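Local coordinates for uncharacterized protein MJ0754 (Methanocaldococcus jannaschii, PDB 3Q4N) that is of unknown function but binds metal, probably at a dinuclear centre within a ferritin-like four-helix bundle, at residues 22-33 and 72-83. Numbering follows the deposited sequence.
Sequences IEMREEEKLARD and DPVKNDSIGVFS
Lys29 NZ is gripped by three oxygens: it donates to Val81 O at 2.7 Å and to Ser78 O across the contact, and forms a salt bridge with Asp33 OD1, one turn further along its own helix. The aliphatic chain runs out extended, CG anti to the backbone N (chi1 -178°), passes Val74 CG1 with its CD, and bends only at the last torsion, which brings NZ over one face of Phe82, 4.0 Å from the ring centroid, as a cation-pi contact. Without the ammonium, as with an alanine here, the two loop carbonyls and Asp33 OD1 would probably lose their shared cation, Asp33 keeping Arg32 at its other oxygen, and the loop would be less firmly held to the helix. Phe82 turns its ring edge to Glu26 CG, while its CZ lies against Leu30. Beyond the ring, Ser83 N donates to Glu26 OE2 at 2.9 Å, from above the carboxylate plane. Arg32 holds Asp33 OD2 in its guanidinium plane and reaches Asp77 OD2 at 3.6 Å from NH1, which also bonds Gln55. At the other end, Ile22 CG2 packs on Pro73 CG. The loop between helices 45-68 and 85-98 is thus strapped along helix 15-42 of the ferritin-like four-helix bundle.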
loop_
_atom_site.group_PDB
_atom_site.type_symbol
_atom_site.label_atom_id
_atom_site.label_comp_id
_atom_site.label_asym_id
_atom_site.label_seq_id
_atom_site.Cartn_x
_atom_site.Cartn_y
_atom_site.Cartn_z
ATOM N N ILE B 22 15.005 2.228 6.635
ATOM C CA ILE B 22 15.503 1.002 5.998
ATOM C C ILE B 22 14.708 0.706 4.729
ATOM O O ILE B 22 15.278 0.431 3.667
ATOM C CB ILE B 22 15.441 -0.248 6.929
ATOM C CG1 ILE B 22 16.502 -0.196 8.012
ATOM C CG2 ILE B 22 15.701 -1.508 6.154
ATOM C CD1 ILE B 22 15.956 0.008 9.388
ATOM N N GLU B 23 13.387 0.771 4.839
ATOM C CA GLU B 23 12.529 0.282 3.770
ATOM C C GLU B 23 12.612 1.206 2.575
ATOM O O GLU B 23 12.685 0.751 1.419
ATOM C CB GLU B 23 11.088 0.169 4.254
ATOM C CG GLU B 23 10.322 -0.998 3.642
ATOM C CD GLU B 23 8.849 -0.995 4.054
ATOM O OE1 GLU B 23 8.424 -1.962 4.753
ATOM O OE2 GLU B 23 8.127 -0.018 3.692
ATOM N N MET B 24 12.617 2.506 2.877
ATOM C CA MET B 24 12.665 3.535 1.873
ATOM C C MET B 24 13.992 3.553 1.145
ATOM O O MET B 24 14.038 3.836 -0.048
ATOM C CB MET B 24 12.403 4.874 2.512
ATOM C CG MET B 24 10.929 5.144 2.785
ATOM S SD MET B 24 9.791 4.796 1.425
ATOM C CE MET B 24 10.411 5.729 0.053
ATOM N N ARG B 25 15.069 3.247 1.863
ATOM C CA ARG B 25 16.395 3.138 1.256
ATOM C C ARG B 25 16.344 2.080 0.171
ATOM O O ARG B 25 16.819 2.303 -0.943
ATOM C CB ARG B 25 17.448 2.766 2.306
ATOM C CG ARG B 25 18.826 2.354 1.752
ATOM C CD ARG B 25 19.688 3.562 1.353
ATOM N NE ARG B 25 21.012 3.180 0.853
ATOM C CZ ARG B 25 21.703 3.886 -0.044
ATOM N NH1 ARG B 25 21.213 5.015 -0.548
ATOM N NH2 ARG B 25 22.888 3.462 -0.449
ATOM N N GLU B 26 15.752 0.933 0.486
ATOM C CA GLU B 26 15.606 -0.086 -0.530
ATOM C C GLU B 26 14.470 0.153 -1.509
ATOM O O GLU B 26 14.512 -0.349 -2.633
ATOM C CB GLU B 26 15.517 -1.473 0.072
ATOM C CG GLU B 26 16.669 -2.352 -0.375
ATOM C CD GLU B 26 17.011 -3.448 0.614
ATOM O OE1 GLU B 26 16.192 -3.715 1.535
ATOM O OE2 GLU B 26 18.111 -4.037 0.447
ATOM N N GLU B 27 13.467 0.929 -1.108
ATOM C CA GLU B 27 12.399 1.208 -2.037
ATOM C C GLU B 27 12.915 1.967 -3.250
ATOM O O GLU B 27 12.613 1.564 -4.368
ATOM C CB GLU B 27 11.214 1.893 -1.380
ATOM C CG GLU B 27 9.909 1.622 -2.126
ATOM C CD GLU B 27 8.659 1.727 -1.239
ATOM O OE1 GLU B 27 7.758 2.545 -1.563
ATOM O OE2 GLU B 27 8.568 0.992 -0.222
ATOM N N GLU B 28 13.715 3.019 -3.022
ATOM C CA GLU B 28 14.268 3.887 -4.086
ATOM C C GLU B 28 15.255 3.144 -4.982
ATOM O O GLU B 28 15.452 3.474 -6.161
ATOM C CB GLU B 28 14.953 5.114 -3.485
ATOM C CG GLU B 28 14.067 5.984 -2.572
ATOM C CD GLU B 28 12.992 6.838 -3.308
ATOM O OE1 GLU B 28 13.338 7.670 -4.174
ATOM O OE2 GLU B 28 11.781 6.691 -3.007
ATOM N N LYS B 29 15.887 2.135 -4.411
ATOM C CA LYS B 29 16.798 1.318 -5.171
ATOM C C LYS B 29 16.018 0.433 -6.153
ATOM O O LYS B 29 16.428 0.262 -7.314
ATOM C CB LYS B 29 17.680 0.488 -4.247
ATOM C CG LYS B 29 18.690 -0.340 -5.009
ATOM C CD LYS B 29 19.723 -0.984 -4.121
ATOM C CE LYS B 29 20.564 -1.927 -4.942
ATOM N NZ LYS B 29 19.797 -3.139 -5.310
ATOM N N LEU B 30 14.894 -0.112 -5.698
ATOM C CA LEU B 30 14.004 -0.838 -6.596
ATOM C C LEU B 30 13.722 0.010 -7.841
ATOM O O LEU B 30 14.026 -0.394 -8.976
ATOM C CB LEU B 30 12.698 -1.206 -5.892
ATOM C CG LEU B 30 11.583 -1.758 -6.780
ATOM C CD1 LEU B 30 12.065 -2.952 -7.619
ATOM C CD2 LEU B 30 10.356 -2.121 -5.946
ATOM N N ALA B 31 13.142 1.182 -7.611
ATOM C CA ALA B 31 12.882 2.141 -8.659
ATOM C C ALA B 31 14.103 2.268 -9.566
ATOM O O ALA B 31 14.007 2.082 -10.769
ATOM C CB ALA B 31 12.534 3.480 -8.040
ATOM N N ARG B 32 15.262 2.540 -8.981
ATOM C CA ARG B 32 16.449 2.744 -9.774
ATOM C C ARG B 32 16.814 1.500 -10.609
ATOM O O ARG B 32 16.995 1.591 -11.833
ATOM C CB ARG B 32 17.605 3.228 -8.906
ATOM C CG ARG B 32 18.811 3.692 -9.726
ATOM C CD ARG B 32 20.167 3.496 -9.001
ATOM N NE ARG B 32 20.428 2.099 -8.626
ATOM C CZ ARG B 32 21.369 1.704 -7.769
ATOM N NH1 ARG B 32 22.164 2.599 -7.188
ATOM N NH2 ARG B 32 21.514 0.409 -7.483
ATOM N N ASP B 33 16.891 0.341 -9.959
ATOM C CA ASP B 33 17.283 -0.906 -10.645
ATOM C C ASP B 33 16.286 -1.277 -11.737
ATOM O O ASP B 33 16.664 -1.800 -12.800
ATOM C CB ASP B 33 17.402 -2.067 -9.661
ATOM C CG ASP B 33 18.420 -1.811 -8.565
ATOM O OD1 ASP B 33 18.239 -2.382 -7.474
ATOM O OD2 ASP B 33 19.390 -1.042 -8.776
ATOM N N ASP B 72 22.923 0.053 7.345
ATOM C CA ASP B 72 22.416 0.142 5.964
ATOM C C ASP B 72 22.036 -1.230 5.354
ATOM O O ASP B 72 22.801 -2.195 5.479
ATOM C CB ASP B 72 23.491 0.823 5.114
ATOM C CG ASP B 72 23.089 1.004 3.670
ATOM O OD1 ASP B 72 22.444 0.108 3.106
ATOM O OD2 ASP B 72 23.440 2.049 3.088
ATOM N N PRO B 73 20.854 -1.321 4.701
ATOM C CA PRO B 73 20.421 -2.588 4.114
ATOM C C PRO B 73 21.035 -2.901 2.756
ATOM O O PRO B 73 21.155 -4.077 2.417
ATOM C CB PRO B 73 18.904 -2.425 3.987
ATOM C CG PRO B 73 18.680 -0.980 3.891
ATOM C CD PRO B 73 19.800 -0.293 4.616
ATOM N N VAL B 74 21.413 -1.875 1.990
ATOM C CA VAL B 74 22.065 -2.079 0.683
ATOM C C VAL B 74 23.528 -2.485 0.869
ATOM O O VAL B 74 24.449 -1.682 0.645
ATOM C CB VAL B 74 22.035 -0.831 -0.257
ATOM C CG1 VAL B 74 22.159 -1.282 -1.693
ATOM C CG2 VAL B 74 20.782 -0.002 -0.090
ATOM N N LYS B 75 23.736 -3.727 1.290
ATOM C CA LYS B 75 25.072 -4.285 1.390
ATOM C C LYS B 75 25.645 -4.462 -0.030
ATOM O O LYS B 75 26.643 -3.815 -0.386
ATOM C CB LYS B 75 25.062 -5.589 2.210
ATOM C CG LYS B 75 25.387 -5.414 3.720
ATOM C CD LYS B 75 24.199 -5.630 4.679
ATOM C CE LYS B 75 24.689 -5.718 6.152
ATOM N NZ LYS B 75 23.726 -5.192 7.181
ATOM N N ASN B 76 24.990 -5.284 -0.850
ATOM C CA ASN B 76 25.365 -5.466 -2.266
ATOM C C ASN B 76 24.661 -4.451 -3.185
ATOM O O ASN B 76 23.430 -4.479 -3.318
ATOM C CB ASN B 76 25.054 -6.909 -2.691
ATOM C CG ASN B 76 25.445 -7.215 -4.133
ATOM O OD1 ASN B 76 26.097 -6.418 -4.814
ATOM N ND2 ASN B 76 25.053 -8.399 -4.598
ATOM N N ASP B 77 25.436 -3.558 -3.810
ATOM C CA ASP B 77 24.856 -2.513 -4.673
ATOM C C ASP B 77 24.203 -3.013 -5.975
ATOM O O ASP B 77 23.317 -2.345 -6.536
ATOM C CB ASP B 77 25.876 -1.425 -5.017
ATOM C CG ASP B 77 25.310 -0.402 -6.008
ATOM O OD1 ASP B 77 25.559 -0.569 -7.224
ATOM O OD2 ASP B 77 24.569 0.528 -5.594
ATOM N N SER B 78 24.647 -4.175 -6.454
ATOM C CA SER B 78 24.257 -4.685 -7.770
ATOM C C SER B 78 22.789 -4.542 -8.078
ATOM O O SER B 78 21.920 -4.499 -7.184
ATOM C CB SER B 78 24.661 -6.155 -7.959
ATOM O OG SER B 78 26.041 -6.284 -8.289
ATOM N N ILE B 79 22.536 -4.483 -9.379
ATOM C CA ILE B 79 21.194 -4.380 -9.888
ATOM C C ILE B 79 20.398 -5.592 -9.434
ATOM O O ILE B 79 20.878 -6.721 -9.515
ATOM C CB ILE B 79 21.197 -4.244 -11.411
ATOM C CG1 ILE B 79 21.621 -2.817 -11.799
ATOM C CG2 ILE B 79 19.813 -4.573 -11.957
ATOM C CD1 ILE B 79 22.044 -2.628 -13.261
ATOM N N GLY B 80 19.211 -5.338 -8.904
ATOM C CA GLY B 80 18.247 -6.400 -8.631
ATOM C C GLY B 80 18.496 -7.219 -7.385
ATOM O O GLY B 80 17.852 -8.242 -7.178
ATOM N N VAL B 81 19.421 -6.757 -6.553
ATOM C CA VAL B 81 19.765 -7.434 -5.313
ATOM C C VAL B 81 19.250 -6.659 -4.093
ATOM O O VAL B 81 19.475 -5.449 -3.979
ATOM C CB VAL B 81 21.280 -7.602 -5.216
ATOM C CG1 VAL B 81 21.642 -8.546 -4.066
ATOM C CG2 VAL B 81 21.828 -8.104 -6.542
ATOM N N PHE B 82 18.559 -7.355 -3.186
ATOM C CA PHE B 82 17.900 -6.702 -2.035
ATOM C C PHE B 82 17.889 -7.564 -0.779
ATOM O O PHE B 82 17.624 -8.762 -0.861
ATOM C CB PHE B 82 16.438 -6.359 -2.375
ATOM C CG PHE B 82 16.288 -5.364 -3.483
ATOM C CD1 PHE B 82 16.166 -4.017 -3.205
ATOM C CD2 PHE B 82 16.267 -5.776 -4.802
ATOM C CE1 PHE B 82 16.033 -3.088 -4.219
ATOM C CE2 PHE B 82 16.142 -4.855 -5.824
ATOM C CZ PHE B 82 16.019 -3.509 -5.530
ATOM N N SER B 83 18.155 -6.948 0.373
ATOM C CA SER B 83 17.888 -7.570 1.669
ATOM C C SER B 83 16.456 -8.055 1.683
ATOM O O SER B 83 16.189 -9.226 1.397
ATOM C CB SER B 83 18.035 -6.568 2.815
ATOM O OG SER B 83 19.387 -6.230 3.051
#